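PDB 6HVG: alternansucrase from Leuconostoc mesenteroides, which belongs to glycoside hydrolase family 70 and joins a catalytic domain of the TIM-barrel clan to several choline-binding-type and cell-wall-binding-type repeats. Local coordinates for residues D343-L348 with A1396-H1401; N318-Y321 with V327-T330. All coordinates share one frame; numbering follows the deposited sequence.

Contact 2 and the 343-348 loop lie in the N-terminal group of repeats. Contact 1 links that loop to residues 1396-1401, part of a hairpin near the modelled C-terminus. The centres of the two contacts are about 12 Å apart. Contact 1 is small, polar and partly buried. Contact 2 is a surface contact, larger and mostly apolar, between strand 319-322 and the loop that soon follows it. No segment is shared, yet the two meet directly. Leu348 N probably hydrogen-bonds to Thr319 O, and Asn318 ND2 hydrogen-bonds to Asn1398 OD1. Met328 of contact 2 also packs on the backbone of Gln345 in contact 1.

Contact 1. Residues D343-L348 with A1396-H1401; sequences DEQGHL and ANNFYH
Asn1398 meets the edge of the His347 imidazole, the two side chains coming from opposite directions. The amide nitrogen does the touching. Asn1398 ND2 lies near the ring plane, 3.4 Å from His347 CD2. The ring and amide planes are 64° apart, so the two groups do not stack. Both side chains start toward the opposite segment, with CG beside the backbone N. The other end of the amide is held from outside, where Asn1398 OD1 accepts a hydrogen bond from Asn318 ND2. Gln345 adds a looser approach. It slides past Asn1398 in the opposite direction, with OE1 3.9 Å from Asn1398 ND2 and the amide planes nearly perpendicular. Gln345 CB also lies over one face of the His347 ring. The loop is a type I turn from Asp343 to Gly346, followed by a G1 bulge at Gly346, which has a positive phi. Gly346 N hydrogen-bonds to Asp343 O at 2.8 Å, and Asp343 N to His347 O at 3.0 Å. The turn belongs to a choline-binding-type repeat, and strand 1399-1402 pairs with 1390-1393 in a separate antiparallel pair. The Asp343 carboxylate steadies the histidine backbone. Its OD1 accepts a hydrogen bond from His347 N at 2.9 Å, with the donor well above the carboxylate plane. Phe320 meets the His347 ring nearly at right angles.

Contact 2. Residues N318-Y321 with V327-T330; sequences NTFY and VMLT
Tyr321 and Leu329 meet through backbone and side chain alike. Leu329 N donates to Tyr321 O at 2.9 Å. The hydrogen bond is nearly straight, with an angle of 164° at the hydrogen. Met328 CA is also close to Tyr321 O, at 3.3 Å, as a CA-H...O contact. The carbonyl oxygen thus meets two neighbouring residues of the loop. The Tyr321 and Leu329 side chains lie side by side and point the same way. Leu329 CD1 approaches the tyrosine ring obliquely, nearest to Tyr321 CD2 at 3.4 Å. Tyr321 has CG anti to its backbone nitrogen (chi1 -178°), which lays the ring alongside the leucine. Phe311 meets the same ring edge-to-face. The second apolar pair is a Met-aromatic contact. Met328 is extended beyond CG and carries its sulfur to the buried Phe320 ring. Met328 SD lies 3.7 Å from Phe320 CD1, and the line from the ring centroid to the sulfur is 72° off the ring normal. Leu297 of strand 296-300 touches both Phe320 and Met328, so a preceding strand helps to cover this pair. The outer side is looser. Val327 and Thr330 are exposed in the single chain, and both start their side chains away from strand 319-322. Thr330 touches a neighbouring molecule in the crystal. Val327 is held through its backbone, with its N hydrogen-bonded to Asp323 OD1. Strand 319-322 is the second strand of an antiparallel hairpin with 310-313, and the chain folds back on its end at 327-330. A hairpin followed by such a loop is typical of the cell-wall-binding and choline-binding repeat family.

Contact 1. Residues D343-L348 with A1396-H1401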
ATOM      1  N   ASP A 343     -21.561  33.523 -25.941  1.00 58.00           N
ATOM      2  CA  ASP A 343     -22.097  32.420 -26.732  1.00 60.28           C
ATOM      3  C   ASP A 343     -23.621  32.482 -26.831  1.00 64.90           C
ATOM      4  O   ASP A 343     -24.236  33.423 -26.324  1.00 65.48           O
ATOM      5  CB  ASP A 343     -21.610  31.056 -26.206  1.00 57.75           C
ATOM      6  CG  ASP A 343     -22.250  30.649 -24.910  1.00 56.95           C
ATOM      7  OD1 ASP A 343     -23.179  31.324 -24.437  1.00 58.82           O
ATOM      8  OD2 ASP A 343     -21.835  29.613 -24.377  1.00 53.98           O
ATOM      9  N   GLU A 344     -24.201  31.480 -27.488  1.00 72.75           N
ATOM     10  CA  GLU A 344     -25.656  31.400 -27.736  1.00 79.53           C
ATOM     11  C   GLU A 344     -26.482  31.524 -26.443  1.00 77.22           C
ATOM     12  O   GLU A 344     -27.541  32.171 -26.431  1.00 76.28           O
ATOM     13  CB  GLU A 344     -26.030  30.089 -28.475  1.00 85.69           C
ATOM     14  CG  GLU A 344     -24.931  29.495 -29.337  1.00 91.77           C
ATOM     15  CD  GLU A 344     -23.854  28.776 -28.514  1.00 96.50           C
ATOM     16  OE1 GLU A 344     -24.114  28.337 -27.368  1.00 93.57           O
ATOM     17  OE2 GLU A 344     -22.718  28.669 -29.008  1.00 96.88           O
ATOM     18  N   GLN A 345     -25.981  30.931 -25.360  1.00 73.72           N
ATOM     19  CA  GLN A 345     -26.650  30.995 -24.063  1.00 73.34           C
ATOM     20  C   GLN A 345     -26.420  32.331 -23.336  1.00 73.32           C
ATOM     21  O   GLN A 345     -27.013  32.548 -22.291  1.00 76.88           O
ATOM     22  CB  GLN A 345     -26.174  29.859 -23.157  1.00 73.07           C
ATOM     23  CG  GLN A 345     -26.284  28.482 -23.794  1.00 74.80           C
ATOM     24  CD  GLN A 345     -26.321  27.375 -22.764  1.00 73.99           C
ATOM     25  OE1 GLN A 345     -25.443  26.513 -22.715  1.00 76.27           O
ATOM     26  NE2 GLN A 345     -27.337  27.406 -21.917  1.00 75.21           N
ATOM     27  N   GLY A 346     -25.557  33.205 -23.871  1.00 69.25           N
ATOM     28  CA  GLY A 346     -25.191  34.468 -23.233  1.00 64.98           C
ATOM     29  C   GLY A 346     -24.005  34.370 -22.274  1.00 62.60           C
ATOM     30  O   GLY A 346     -23.689  35.357 -21.592  1.00 61.29           O
ATOM     31  N   HIS A 347     -23.341  33.209 -22.237  1.00 60.78           N
ATOM     32  CA  HIS A 347     -22.164  33.016 -21.386  1.00 62.86           C
ATOM     33  C   HIS A 347     -20.936  33.743 -21.948  1.00 61.57           C
ATOM     34  O   HIS A 347     -20.622  33.621 -23.113  1.00 62.32           O
ATOM     35  CB  HIS A 347     -21.822  31.522 -21.165  1.00 62.34           C
ATOM     36  CG  HIS A 347     -22.940  30.723 -20.537  1.00 66.87           C
ATOM     37  ND1 HIS A 347     -24.032  31.323 -19.944  1.00 71.62           N
ATOM     38  CD2 HIS A 347     -23.131  29.384 -20.400  1.00 65.09           C
ATOM     39  CE1 HIS A 347     -24.847  30.398 -19.472  1.00 69.56           C
ATOM     40  NE2 HIS A 347     -24.329  29.215 -19.740  1.00 67.30           N
ATOM     41  N   LEU A 348     -20.247  34.494 -21.091  1.00 61.88           N
ATOM     42  CA  LEU A 348     -18.989  35.134 -21.433  1.00 59.11           C
ATOM     43  C   LEU A 348     -17.917  34.053 -21.541  1.00 57.73           C
ATOM     44  O   LEU A 348     -17.756  33.235 -20.638  1.00 56.47           O
ATOM     45  CB  LEU A 348     -18.615  36.147 -20.354  1.00 61.21           C
ATOM     46  CG  LEU A 348     -17.267  36.848 -20.509  1.00 65.10           C
ATOM     47  CD1 LEU A 348     -17.279  37.748 -21.723  1.00 65.92           C
ATOM     48  CD2 LEU A 348     -16.914  37.631 -19.254  1.00 67.68           C
ATOM     49  N   ALA A1396     -18.943  25.956 -14.042  1.00 87.11           N
ATOM     50  CA  ALA A1396     -20.304  26.492 -13.990  1.00 78.58           C
ATOM     51  C   ALA A1396     -21.343  25.459 -14.340  1.00 75.20           C
ATOM     52  O   ALA A1396     -22.517  25.797 -14.473  1.00 76.73           O
ATOM     53  CB  ALA A1396     -20.447  27.701 -14.918  1.00 79.54           C
ATOM     54  N   ASN A1397     -20.922  24.207 -14.494  1.00 76.82           N
ATOM     55  CA  ASN A1397     -21.843  23.092 -14.794  1.00 81.86           C
ATOM     56  C   ASN A1397     -22.222  22.978 -16.281  1.00 77.76           C
ATOM     57  O   ASN A1397     -23.217  22.341 -16.618  1.00 77.92           O
ATOM     58  CB  ASN A1397     -23.107  23.144 -13.893  1.00 89.63           C
ATOM     59  CG  ASN A1397     -23.698  21.771 -13.651  1.00 98.43           C
ATOM     60  OD1 ASN A1397     -22.974  20.819 -13.338  1.00108.63           O
ATOM     61  ND2 ASN A1397     -25.013  21.651 -13.809  1.00 97.26           N
ATOM     62  N   ASN A1398     -21.422  23.589 -17.160  1.00 73.67           N
ATOM     63  CA  ASN A1398     -21.588  23.421 -18.601  1.00 70.64           C
ATOM     64  C   ASN A1398     -20.919  22.130 -19.054  1.00 73.19           C
ATOM     65  O   ASN A1398     -19.791  21.821 -18.649  1.00 66.47           O
ATOM     66  CB  ASN A1398     -21.002  24.604 -19.368  1.00 68.61           C
ATOM     67  CG  ASN A1398     -21.757  25.884 -19.112  1.00 68.10           C
ATOM     68  OD1 ASN A1398     -21.300  26.728 -18.353  1.00 65.30           O
ATOM     69  ND2 ASN A1398     -22.928  26.029 -19.719  1.00 72.03           N
ATOM     70  N   PHE A1399     -21.628  21.357 -19.870  1.00 73.56           N
ATOM     71  CA  PHE A1399     -21.079  20.101 -20.365  1.00 71.62           C
ATOM     72  C   PHE A1399     -20.841  20.197 -21.863  1.00 66.66           C
ATOM     73  O   PHE A1399     -21.612  20.816 -22.585  1.00 67.55           O
ATOM     74  CB  PHE A1399     -21.993  18.924 -19.970  1.00 73.77           C
ATOM     75  CG  PHE A1399     -21.683  18.360 -18.600  1.00 76.06           C
ATOM     76  CD1 PHE A1399     -20.846  17.242 -18.455  1.00 83.15           C
ATOM     77  CD2 PHE A1399     -22.162  18.971 -17.457  1.00 77.49           C
ATOM     78  CE1 PHE A1399     -20.517  16.740 -17.197  1.00 81.27           C
ATOM     79  CE2 PHE A1399     -21.830  18.483 -16.193  1.00 80.90           C
ATOM     80  CZ  PHE A1399     -21.013  17.367 -16.064  1.00 80.67           C
ATOM     81  N   TYR A1400     -19.728  19.638 -22.322  1.00 67.75           N
ATOM     82  CA  TYR A1400     -19.437  19.559 -23.765  1.00 64.45           C
ATOM     83  C   TYR A1400     -18.943  18.160 -24.111  1.00 63.00           C
ATOM     84  O   TYR A1400     -18.478  17.416 -23.234  1.00 61.55           O
ATOM     85  CB  TYR A1400     -18.383  20.584 -24.167  1.00 63.88           C
ATOM     86  CG  TYR A1400     -18.570  21.977 -23.592  1.00 66.32           C
ATOM     87  CD1 TYR A1400     -19.239  22.982 -24.314  1.00 68.39           C
ATOM     88  CD2 TYR A1400     -18.046  22.311 -22.345  1.00 64.78           C
ATOM     89  CE1 TYR A1400     -19.364  24.273 -23.801  1.00 68.31           C
ATOM     90  CE2 TYR A1400     -18.188  23.592 -21.825  1.00 64.89           C
ATOM     91  CZ  TYR A1400     -18.845  24.562 -22.544  1.00 68.64           C
ATOM     92  OH  TYR A1400     -18.964  25.829 -22.008  1.00 73.69           O
ATOM     93  N   HIS A1401     -19.079  17.795 -25.381  1.00 62.86           N
ATOM     94  CA  HIS A1401     -18.586  16.510 -25.868  1.00 63.78           C
ATOM     95  C   HIS A1401     -17.641  16.745 -27.025  1.00 61.27           C
ATOM     96  O   HIS A1401     -17.896  17.592 -27.888  1.00 58.70           O
ATOM     97  CB  HIS A1401     -19.717  15.577 -26.306  1.00 68.04           C
ATOM     98  CG  HIS A1401     -19.233  14.329 -26.987  1.00 69.00           C
ATOM     99  ND1 HIS A1401     -19.272  14.145 -28.356  1.00 69.83           N
ATOM    100  CD2 HIS A1401     -18.653  13.215 -26.474  1.00 68.76           C
ATOM    101  CE1 HIS A1401     -18.760  12.959 -28.649  1.00 70.05           C
ATOM    102  NE2 HIS A1401     -18.376  12.377 -27.525  1.00 68.39           N
TER

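Contact 2. Residues N318-Y321 with V327-T330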
ATOM      1  N   ASN A 318     -21.463  31.393 -14.421  1.00 61.41           N
ATOM      2  CA  ASN A 318     -21.504  31.990 -15.742  1.00 59.96           C
ATOM      3  C   ASN A 318     -21.680  33.483 -15.658  1.00 59.37           C
ATOM      4  O   ASN A 318     -22.496  33.986 -14.881  1.00 66.16           O
ATOM      5  CB  ASN A 318     -22.701  31.482 -16.544  1.00 62.59           C
ATOM      6  CG  ASN A 318     -22.648  30.004 -16.791  1.00 64.28           C
ATOM      7  OD1 ASN A 318     -23.446  29.271 -16.248  1.00 67.73           O
ATOM      8  ND2 ASN A 318     -21.699  29.556 -17.609  1.00 66.63           N
ATOM      9  N   THR A 319     -20.960  34.195 -16.504  1.00 57.26           N
ATOM     10  CA  THR A 319     -21.075  35.633 -16.553  1.00 58.01           C
ATOM     11  C   THR A 319     -21.919  36.016 -17.752  1.00 59.43           C
ATOM     12  O   THR A 319     -21.810  35.388 -18.800  1.00 61.10           O
ATOM     13  CB  THR A 319     -19.696  36.299 -16.595  1.00 56.37           C
ATOM     14  OG1 THR A 319     -18.882  35.753 -15.543  1.00 51.83           O
ATOM     15  CG2 THR A 319     -19.831  37.816 -16.417  1.00 59.31           C
ATOM     16  N   PHE A 320     -22.795  37.003 -17.569  1.00 58.93           N
ATOM     17  CA  PHE A 320     -23.625  37.543 -18.650  1.00 60.40           C
ATOM     18  C   PHE A 320     -23.352  39.030 -18.702  1.00 62.30           C
ATOM     19  O   PHE A 320     -22.720  39.572 -17.801  1.00 64.03           O
ATOM     20  CB  PHE A 320     -25.133  37.341 -18.384  1.00 59.71           C
ATOM     21  CG  PHE A 320     -25.529  35.914 -18.191  1.00 59.17           C
ATOM     22  CD1 PHE A 320     -26.141  35.203 -19.214  1.00 59.47           C
ATOM     23  CD2 PHE A 320     -25.248  35.262 -16.988  1.00 60.18           C
ATOM     24  CE1 PHE A 320     -26.458  33.862 -19.040  1.00 61.18           C
ATOM     25  CE2 PHE A 320     -25.585  33.929 -16.801  1.00 58.51           C
ATOM     26  CZ  PHE A 320     -26.183  33.223 -17.833  1.00 58.83           C
ATOM     27  N   TYR A 321     -23.833  39.680 -19.750  1.00 61.85           N
ATOM     28  CA  TYR A 321     -23.852  41.137 -19.797  1.00 64.63           C
ATOM     29  C   TYR A 321     -25.276  41.558 -20.050  1.00 64.23           C
ATOM     30  O   TYR A 321     -25.949  40.981 -20.890  1.00 68.42           O
ATOM     31  CB  TYR A 321     -22.938  41.710 -20.905  1.00 65.71           C
ATOM     32  CG  TYR A 321     -22.942  43.221 -20.911  1.00 65.43           C
ATOM     33  CD1 TYR A 321     -22.071  43.941 -20.098  1.00 65.49           C
ATOM     34  CD2 TYR A 321     -23.858  43.925 -21.687  1.00 68.34           C
ATOM     35  CE1 TYR A 321     -22.099  45.328 -20.059  1.00 66.43           C
ATOM     36  CE2 TYR A 321     -23.890  45.313 -21.668  1.00 67.92           C
ATOM     37  CZ  TYR A 321     -23.008  46.011 -20.852  1.00 67.61           C
ATOM     38  OH  TYR A 321     -23.062  47.384 -20.832  1.00 69.93           O
ATOM     39  N   VAL A 327     -31.897  43.414 -20.592  1.00 86.80           N
ATOM     40  CA  VAL A 327     -31.918  42.159 -21.355  1.00 87.18           C
ATOM     41  C   VAL A 327     -30.500  41.666 -21.623  1.00 82.92           C
ATOM     42  O   VAL A 327     -29.632  42.449 -22.028  1.00 81.24           O
ATOM     43  CB  VAL A 327     -32.646  42.337 -22.715  1.00 89.35           C
ATOM     44  CG1 VAL A 327     -32.636  41.038 -23.519  1.00 87.31           C
ATOM     45  CG2 VAL A 327     -34.065  42.856 -22.503  1.00 90.77           C
ATOM     46  N   MET A 328     -30.271  40.367 -21.420  1.00 80.67           N
ATOM     47  CA  MET A 328     -28.952  39.771 -21.628  1.00 78.87           C
ATOM     48  C   MET A 328     -28.538  39.870 -23.099  1.00 79.43           C
ATOM     49  O   MET A 328     -29.345  39.662 -24.006  1.00 81.93           O
ATOM     50  CB  MET A 328     -28.926  38.303 -21.177  1.00 79.06           C
ATOM     51  CG  MET A 328     -28.995  37.312 -22.322  1.00 78.88           C
ATOM     52  SD  MET A 328     -28.746  35.609 -21.834  1.00 86.83           S
ATOM     53  CE  MET A 328     -29.259  34.766 -23.333  1.00 80.36           C
ATOM     54  N   LEU A 329     -27.270  40.187 -23.322  1.00 81.21           N
ATOM     55  CA  LEU A 329     -26.716  40.276 -24.663  1.00 77.20           C
ATOM     56  C   LEU A 329     -26.122  38.941 -25.124  1.00 76.16           C
ATOM     57  O   LEU A 329     -25.715  38.101 -24.326  1.00 76.38           O
ATOM     58  CB  LEU A 329     -25.658  41.389 -24.730  1.00 77.71           C
ATOM     59  CG  LEU A 329     -26.136  42.852 -24.737  1.00 76.47           C
ATOM     60  CD1 LEU A 329     -24.962  43.800 -24.926  1.00 74.80           C
ATOM     61  CD2 LEU A 329     -27.176  43.098 -25.818  1.00 80.66           C
ATOM     62  N   THR A 330     -26.058  38.784 -26.436  1.00 77.84           N
ATOM     63  CA  THR A 330     -25.543  37.581 -27.094  1.00 76.13           C
ATOM     64  C   THR A 330     -24.480  37.984 -28.118  1.00 71.31           C
ATOM     65  O   THR A 330     -24.392  39.130 -28.555  1.00 69.69           O
ATOM     66  CB  THR A 330     -26.658  36.806 -27.839  1.00 78.85           C
ATOM     67  OG1 THR A 330     -26.084  35.703 -28.529  1.00 88.68           O
ATOM     68  CG2 THR A 330     -27.398  37.680 -28.877  1.00 78.91           C
TER